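Local coordinates for odorant binding protein (AGAP007287-PA) (Anopheles gambiae, PDB 3PM2), which binds hydrophobic odorants such as indole, menthol and decanal and is thought to carry them through the aqueous fluid around olfactory sensory dendrites, at residues E58-S63 and T136-M141; T64-N69 and R74-K79; L80-T85 and I95-I100. All coordinates share one frame; numbering follows the deposited sequence.

Interaction 1: E58-S63 and T136-M141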
# COMPACT_ATOMS: atom_id res chain seq x y z
N GLU A 58 -3.66 -5.28 6.32
CA GLU A 58 -3.38 -6.16 7.46
C GLU A 58 -3.47 -7.64 7.03
O GLU A 58 -2.64 -8.44 7.45
CB GLU A 58 -4.31 -5.85 8.63
CG GLU A 58 -4.01 -6.70 9.86
CD GLU A 58 -4.65 -6.17 11.13
OE1 GLU A 58 -4.37 -5.01 11.49
OE2 GLU A 58 -5.42 -6.93 11.77
N CYS A 59 -4.44 -7.97 6.16
CA CYS A 59 -4.63 -9.31 5.61
C CYS A 59 -3.35 -9.76 4.85
O CYS A 59 -2.87 -10.88 5.06
CB CYS A 59 -5.86 -9.33 4.70
SG CYS A 59 -6.15 -10.91 3.85
N VAL A 60 -2.79 -8.85 3.99
CA VAL A 60 -1.59 -9.09 3.21
C VAL A 60 -0.42 -9.33 4.17
O VAL A 60 0.35 -10.27 3.98
CB VAL A 60 -1.28 -7.91 2.24
CG1 VAL A 60 0.13 -8.03 1.67
CG2 VAL A 60 -2.31 -7.83 1.11
N MET A 61 -0.30 -8.50 5.19
CA MET A 61 0.80 -8.62 6.18
C MET A 61 0.69 -9.90 6.98
O MET A 61 1.69 -10.58 7.17
CB MET A 61 0.88 -7.38 7.06
CG MET A 61 1.26 -6.11 6.28
SD MET A 61 2.93 -6.16 5.64
CE MET A 61 3.19 -4.42 5.23
N ASN A 62 -0.54 -10.30 7.33
CA ASN A 62 -0.79 -11.57 8.03
C ASN A 62 -0.48 -12.76 7.10
O ASN A 62 0.04 -13.78 7.58
CB ASN A 62 -2.23 -11.65 8.58
CG ASN A 62 -2.44 -10.91 9.90
OD1 ASN A 62 -1.53 -10.80 10.74
ND2 ASN A 62 -3.66 -10.46 10.15
N SER A 63 -0.74 -12.62 5.77
CA SER A 63 -0.46 -13.73 4.85
C SER A 63 1.04 -14.05 4.78
O SER A 63 1.40 -15.17 4.44
CB SER A 63 -1.03 -13.47 3.46
OG SER A 63 -0.19 -12.65 2.67
N THR A 136 -0.33 1.73 6.37
CA THR A 136 0.62 2.87 6.30
C THR A 136 1.85 2.44 5.50
O THR A 136 2.24 3.14 4.57
CB THR A 136 0.99 3.32 7.71
OG1 THR A 136 -0.22 3.66 8.41
CG2 THR A 136 1.95 4.49 7.71
N ILE A 137 2.42 1.28 5.84
CA ILE A 137 3.62 0.77 5.17
C ILE A 137 3.35 0.37 3.74
O ILE A 137 4.06 0.81 2.81
CB ILE A 137 4.31 -0.38 5.99
CG1 ILE A 137 4.75 0.11 7.41
CG2 ILE A 137 5.51 -0.99 5.23
CD1 ILE A 137 5.87 1.20 7.43
N LEU A 138 2.33 -0.48 3.55
CA LEU A 138 2.02 -1.03 2.24
C LEU A 138 1.61 0.01 1.20
O LEU A 138 2.07 -0.05 0.04
CB LEU A 138 0.99 -2.18 2.35
CG LEU A 138 0.77 -3.04 1.09
CD1 LEU A 138 2.06 -3.79 0.69
CD2 LEU A 138 -0.39 -4.04 1.30
N ALA A 139 0.75 0.97 1.61
CA ALA A 139 0.30 2.06 0.74
C ALA A 139 1.49 2.87 0.27
O ALA A 139 1.63 3.11 -0.93
CB ALA A 139 -0.67 2.97 1.49
N CYS A 140 2.37 3.26 1.20
CA CYS A 140 3.57 4.03 0.94
C CYS A 140 4.52 3.24 0.02
O CYS A 140 5.06 3.81 -0.93
CB CYS A 140 4.25 4.39 2.26
SG CYS A 140 5.81 5.27 2.07
N MET A 141 4.71 1.94 0.28
CA MET A 141 5.60 1.14 -0.56
C MET A 141 5.16 1.13 -2.02
O MET A 141 5.95 1.41 -2.92
CB MET A 141 5.78 -0.28 -0.03
CG MET A 141 6.77 -0.38 1.13
SD MET A 141 8.43 0.29 0.83
CE MET A 141 8.98 -0.82 -0.52
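This contact belongs to the disulfide-tied helical fold of a C-plus odorant-binding protein. It joins helix 55-63 to helix 133-147, where Met-61 and Val-60 meet Ile-137 and Leu-138. The two segments lie almost perpendicular, at 97°, and their axes stay 10.4 Å apart. The segments meet through side chains alone, and the contact is apolar. Met-61 reaches across with its terminal methyl. Its chain bends at chi2 (-67°), then runs out nearly straight past SD, which brings CE to the other helix. There CE lies 4.1 Å from Ile-137 CG2 and 4.3 Å from Leu-138 CB. Ile-137 offers only this short branch, while the CG1 arm heads off from Met-61. Leu-77 of helix 74-85 packs on both Met-61 and Ile-137, so a third helix covers this side of the contact. Val-60 also touches Leu-24 and Val-25. Disulfides tie both segments to other parts of the chain, Cys-59 to Cys-33 and Cys-140 to Cys-103. At the end of the first segment, Ser-63 OG turns back to Val-60 O at 2.8 Å, a bond within the segment. The second meeting point is between Val-60 and Leu-138, whose side chains cross at about a right angle. Leu-138 has CG anti to its own N (chi1 -169°), and its CD2 methyl lies 4.0 Å from Val-60 CG1 and 4.1 Å from Val-60 CB.

Interaction 2: T64-N69 and R74-K79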
# COMPACT_ATOMS: atom_id res chain seq x y z
N THR A 64 1.89 -13.07 5.10
CA THR A 64 3.36 -13.19 5.06
C THR A 64 4.00 -13.18 6.45
O THR A 64 5.22 -13.04 6.54
CB THR A 64 3.93 -12.07 4.20
OG1 THR A 64 3.32 -10.83 4.59
CG2 THR A 64 3.72 -12.31 2.72
N SER A 65 3.19 -13.33 7.53
CA SER A 65 3.62 -13.31 8.96
C SER A 65 4.47 -12.06 9.32
O SER A 65 5.39 -12.13 10.14
CB SER A 65 4.35 -14.60 9.33
OG SER A 65 3.50 -15.73 9.17
N LEU A 66 4.12 -10.91 8.72
CA LEU A 66 4.89 -9.69 8.97
C LEU A 66 4.27 -8.82 10.02
O LEU A 66 4.95 -7.92 10.51
CB LEU A 66 5.07 -8.87 7.68
CG LEU A 66 5.81 -9.54 6.53
CD1 LEU A 66 5.91 -8.59 5.37
CD2 LEU A 66 7.23 -9.92 6.93
N TYR A 67 3.00 -9.05 10.34
CA TYR A 67 2.28 -8.22 11.30
C TYR A 67 2.15 -8.89 12.67
O TYR A 67 1.79 -10.05 12.73
CB TYR A 67 0.90 -7.82 10.75
CG TYR A 67 0.05 -7.10 11.78
CD1 TYR A 67 0.37 -5.80 12.18
CD2 TYR A 67 -0.98 -7.76 12.45
CE1 TYR A 67 -0.36 -5.16 13.19
CE2 TYR A 67 -1.73 -7.11 13.44
CZ TYR A 67 -1.41 -5.82 13.81
OH TYR A 67 -2.11 -5.20 14.81
N SER A 68 2.35 -8.13 13.77
CA SER A 68 2.14 -8.61 15.14
C SER A 68 1.84 -7.47 16.09
O SER A 68 2.69 -6.60 16.27
CB SER A 68 3.35 -9.41 15.62
OG SER A 68 3.05 -10.01 16.86
N ASN A 69 0.64 -7.46 16.72
CA ASN A 69 0.27 -6.44 17.72
C ASN A 69 0.84 -5.04 17.45
O ASN A 69 1.68 -4.55 18.23
CB ASN A 69 0.69 -6.92 19.14
CG ASN A 69 -0.12 -8.06 19.68
OD1 ASN A 69 -1.35 -8.07 19.61
ND2 ASN A 69 0.56 -9.06 20.22
N ARG A 74 10.32 -5.36 9.94
CA ARG A 74 11.10 -4.71 8.88
C ARG A 74 12.15 -5.63 8.22
O ARG A 74 12.33 -5.58 7.01
CB ARG A 74 11.75 -3.41 9.40
CG ARG A 74 12.51 -2.67 8.31
CD ARG A 74 13.00 -1.33 8.78
NE ARG A 74 13.85 -0.73 7.77
CZ ARG A 74 14.20 0.54 7.75
NH1 ARG A 74 13.78 1.37 8.70
NH2 ARG A 74 14.98 1.00 6.78
N GLU A 75 12.81 -6.48 9.01
CA GLU A 75 13.84 -7.40 8.49
C GLU A 75 13.22 -8.38 7.49
O GLU A 75 13.68 -8.45 6.36
CB GLU A 75 14.57 -8.11 9.64
CG GLU A 75 15.44 -7.19 10.50
CD GLU A 75 14.70 -6.14 11.32
OE1 GLU A 75 13.58 -6.42 11.81
OE2 GLU A 75 15.22 -5.00 11.42
N ALA A 76 12.14 -9.06 7.89
CA ALA A 76 11.45 -10.02 7.04
C ALA A 76 10.80 -9.33 5.84
O ALA A 76 10.84 -9.88 4.74
CB ALA A 76 10.42 -10.79 7.83
N LEU A 77 10.23 -8.11 6.03
CA LEU A 77 9.62 -7.37 4.92
C LEU A 77 10.68 -7.03 3.87
O LEU A 77 10.43 -7.17 2.67
CB LEU A 77 8.91 -6.09 5.42
CG LEU A 77 8.37 -5.16 4.33
CD1 LEU A 77 7.09 -4.54 4.78
CD2 LEU A 77 9.38 -4.06 4.00
N THR A 78 11.87 -6.56 4.32
CA THR A 78 12.98 -6.20 3.42
C THR A 78 13.42 -7.42 2.63
O THR A 78 13.61 -7.31 1.43
CB THR A 78 14.11 -5.53 4.21
OG1 THR A 78 13.56 -4.40 4.89
CG2 THR A 78 15.30 -5.08 3.33
N LYS A 79 13.58 -8.59 3.30
CA LYS A 79 13.94 -9.86 2.66
C LYS A 79 12.96 -10.23 1.53
O LYS A 79 13.40 -10.59 0.42
CB LYS A 79 14.02 -10.99 3.71
CG LYS A 79 14.71 -12.24 3.19
CD LYS A 79 15.04 -13.22 4.31
CE LYS A 79 15.51 -14.57 3.81
NZ LYS A 79 14.60 -15.68 4.19
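Leu-66 packs its two methyls against the first turn of helix 74-85, at Ala-76 and Leu-77. The tight point is Leu-66 CD2 to Ala-76 CB, only 3.4 Å, closer than usual for two methyl carbons. The same CD2 lies 3.6 Å from Leu-77 N, so it rests on the helix backbone. The other methyl, Leu-66 CD1, lies 3.9 Å from both Leu-77 CB and Leu-77 CA. The Leu-66 and Leu-77 side chains cross at about a right angle. Leu-24 packs on both leucines. The segment 64-69 arrives here from the end of helix 55-63, which closes in a Schellman motif. Ser-65, with positive phi (52°), is its C-prime residue. Leu-66 N bonds back to Met-61 O, and Ser-65 N to Asn-62 O. The turn thus delivers Leu-66 to the next helix just before the two-stranded hairpin of 67-68 and 71-72. The solvent side is looser: Ser-65, Ser-68 and Asn-69 are exposed, as are Glu-75 and Lys-79, and none of them touches the other segment. Tyr-67 turns instead to helix 55-63, and Asn-69 N lies over one face of its ring, toward the rim. Within the helix, Arg-74 O is gripped twice. Thr-78 N comes from one face of its carbonyl plane, and Thr-78 OG1 from the other at 2.7 Å.

Interaction 3: L80-T85 and I95-I100. Unlike the reference sequence in segment 80-85: Asp-83 (reference Ala).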
# COMPACT_ATOMS: atom_id res chain seq x y z
N LEU A 80 11.64 -10.08 1.78
CA LEU A 80 10.61 -10.38 0.78
C LEU A 80 10.67 -9.44 -0.41
O LEU A 80 10.63 -9.92 -1.54
CB LEU A 80 9.20 -10.40 1.37
CG LEU A 80 8.87 -11.60 2.23
CD1 LEU A 80 7.52 -11.41 2.90
CD2 LEU A 80 8.91 -12.91 1.43
N TYR A 81 10.74 -8.10 -0.17
CA TYR A 81 10.85 -7.15 -1.28
C TYR A 81 12.11 -7.40 -2.08
O TYR A 81 12.02 -7.53 -3.30
CB TYR A 81 10.83 -5.71 -0.78
CG TYR A 81 9.45 -5.12 -0.70
CD1 TYR A 81 8.70 -4.92 -1.85
CD2 TYR A 81 8.91 -4.72 0.52
CE1 TYR A 81 7.41 -4.38 -1.78
CE2 TYR A 81 7.63 -4.20 0.60
CZ TYR A 81 6.89 -4.01 -0.55
OH TYR A 81 5.63 -3.48 -0.43
N LEU A 82 13.27 -7.59 -1.40
CA LEU A 82 14.53 -7.87 -2.09
C LEU A 82 14.50 -9.17 -2.89
O LEU A 82 15.11 -9.23 -3.96
CB LEU A 82 15.77 -7.83 -1.17
CG LEU A 82 16.23 -6.45 -0.68
CD1 LEU A 82 17.52 -6.58 0.12
CD2 LEU A 82 16.46 -5.49 -1.84
N ASP A 83 13.78 -10.18 -2.40
CA ASP A 83 13.58 -11.40 -3.17
C ASP A 83 12.95 -11.12 -4.52
O ASP A 83 13.41 -11.59 -5.48
CB ASP A 83 12.72 -12.47 -2.48
CG ASP A 83 12.63 -13.84 -3.29
OD1 ASP A 83 13.65 -14.54 -3.43
OD2 ASP A 83 11.53 -14.24 -3.75
N SER A 84 11.89 -10.32 -4.56
CA SER A 84 11.24 -10.00 -5.84
C SER A 84 12.16 -9.23 -6.82
O SER A 84 11.96 -9.35 -8.03
CB SER A 84 9.94 -9.22 -5.61
OG SER A 84 10.20 -7.90 -5.18
N THR A 85 13.15 -8.48 -6.30
CA THR A 85 14.07 -7.67 -7.13
C THR A 85 15.24 -8.44 -7.74
O THR A 85 15.90 -7.90 -8.63
CB THR A 85 14.60 -6.44 -6.34
OG1 THR A 85 15.55 -6.88 -5.35
CG2 THR A 85 13.50 -5.63 -5.68
N ILE A 95 16.40 1.50 -5.01
CA ILE A 95 15.08 2.13 -4.99
C ILE A 95 14.24 1.49 -3.89
O ILE A 95 13.66 2.20 -3.09
CB ILE A 95 14.39 2.04 -6.37
CG1 ILE A 95 15.16 2.86 -7.45
CG2 ILE A 95 12.94 2.50 -6.26
CD1 ILE A 95 14.55 2.73 -8.91
N THR A 96 14.27 0.15 -3.81
CA THR A 96 13.52 -0.63 -2.81
C THR A 96 14.01 -0.35 -1.41
O THR A 96 13.19 -0.01 -0.55
CB THR A 96 13.49 -2.13 -3.18
OG1 THR A 96 12.88 -2.26 -4.46
CG2 THR A 96 12.72 -2.97 -2.17
N LEU A 97 15.34 -0.42 -1.17
CA LEU A 97 15.89 -0.12 0.15
C LEU A 97 15.55 1.32 0.61
O LEU A 97 15.12 1.50 1.74
CB LEU A 97 17.40 -0.36 0.18
CG LEU A 97 17.85 -1.82 0.08
CD1 LEU A 97 19.33 -1.90 -0.29
CD2 LEU A 97 17.61 -2.58 1.39
N ASP A 98 15.66 2.32 -0.30
CA ASP A 98 15.31 3.70 -0.01
C ASP A 98 13.81 3.83 0.31
O ASP A 98 13.45 4.54 1.25
CB ASP A 98 15.69 4.64 -1.17
CG ASP A 98 17.19 4.91 -1.38
OD1 ASP A 98 18.02 4.32 -0.63
OD2 ASP A 98 17.53 5.70 -2.30
N ALA A 99 12.95 3.14 -0.47
CA ALA A 99 11.49 3.17 -0.28
C ALA A 99 11.11 2.64 1.12
O ALA A 99 10.34 3.29 1.81
CB ALA A 99 10.81 2.35 -1.36
N ILE A 100 11.73 1.52 1.55
CA ILE A 100 11.48 0.92 2.87
C ILE A 100 11.90 1.89 3.98
O ILE A 100 11.14 2.11 4.93
CB ILE A 100 12.15 -0.47 3.01
CG1 ILE A 100 11.55 -1.49 2.02
CG2 ILE A 100 12.05 -0.99 4.47
CD1 ILE A 100 12.39 -2.76 1.84
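Tyr-81 overlaps the methyl of Thr-96, with its CB 3.6 Å from Thr-96 CG2. The contact is an antiparallel helix pair, in which helix 74-85 and helix 92-109 follow each other in the chain. Their segments run at 160° to one another, with axes 10.3 Å apart. Thr-96 faces the neighbouring helix with both branches. Its chi1 of -59° sets OG1 beside the backbone N and CG2 anti to it. CG2 meets Tyr-81, whereas OG1 lies beside the Thr-85 methyl and bonds to Trp-92 O in its own helix. Ile-100 CD1 also packs by the ring, 4.2 Å from Tyr-81 CD2. The Tyr-81 side chain also touches Leu-138, Met-141 and Leu-145 of helix 133-147. On the more exposed part of the contact, Leu-82 and Leu-97 cross at about a right angle and meet through their methyls, Leu-82 CD1 to Leu-97 CD2 at 4.2 Å. Two hydroxyls turn back into segment 80-85. Ser-84 OG bonds to Tyr-81 O at 2.6 Å, in the carbonyl plane and on a lone pair, and also bonds to the backbone N of Phe-23. Thr-85 OG1 gives its bond to Leu-82 O at 2.8 Å, so the polar branch looks to its own segment. This leaves its methyl to meet the other helix tip to tip, Thr-85 CG2 lying 3.6 Å from Thr-96 OG1.

All three contacts are buried and rest on packing, not on hydrogen bonds between their segments, but they differ in place and build. Interaction 1 is the most central, about 6 Å from the centre of the chain to its own centre. The centres of interactions 2 and 3 lie about 14 Å out. Helix 74-85 serves interactions 2 and 3, its first half meeting the turn and its second half meeting helix 92-109. It also packs on interaction 1. Interaction 1 joins nearly perpendicular helices through aliphatic side chains and a methionine methyl. Interaction 2 sets one leucine directly on a helix backbone. Interaction 3, an antiparallel pair, buries the most surface and brings threonines and a tyrosine among the aliphatic groups.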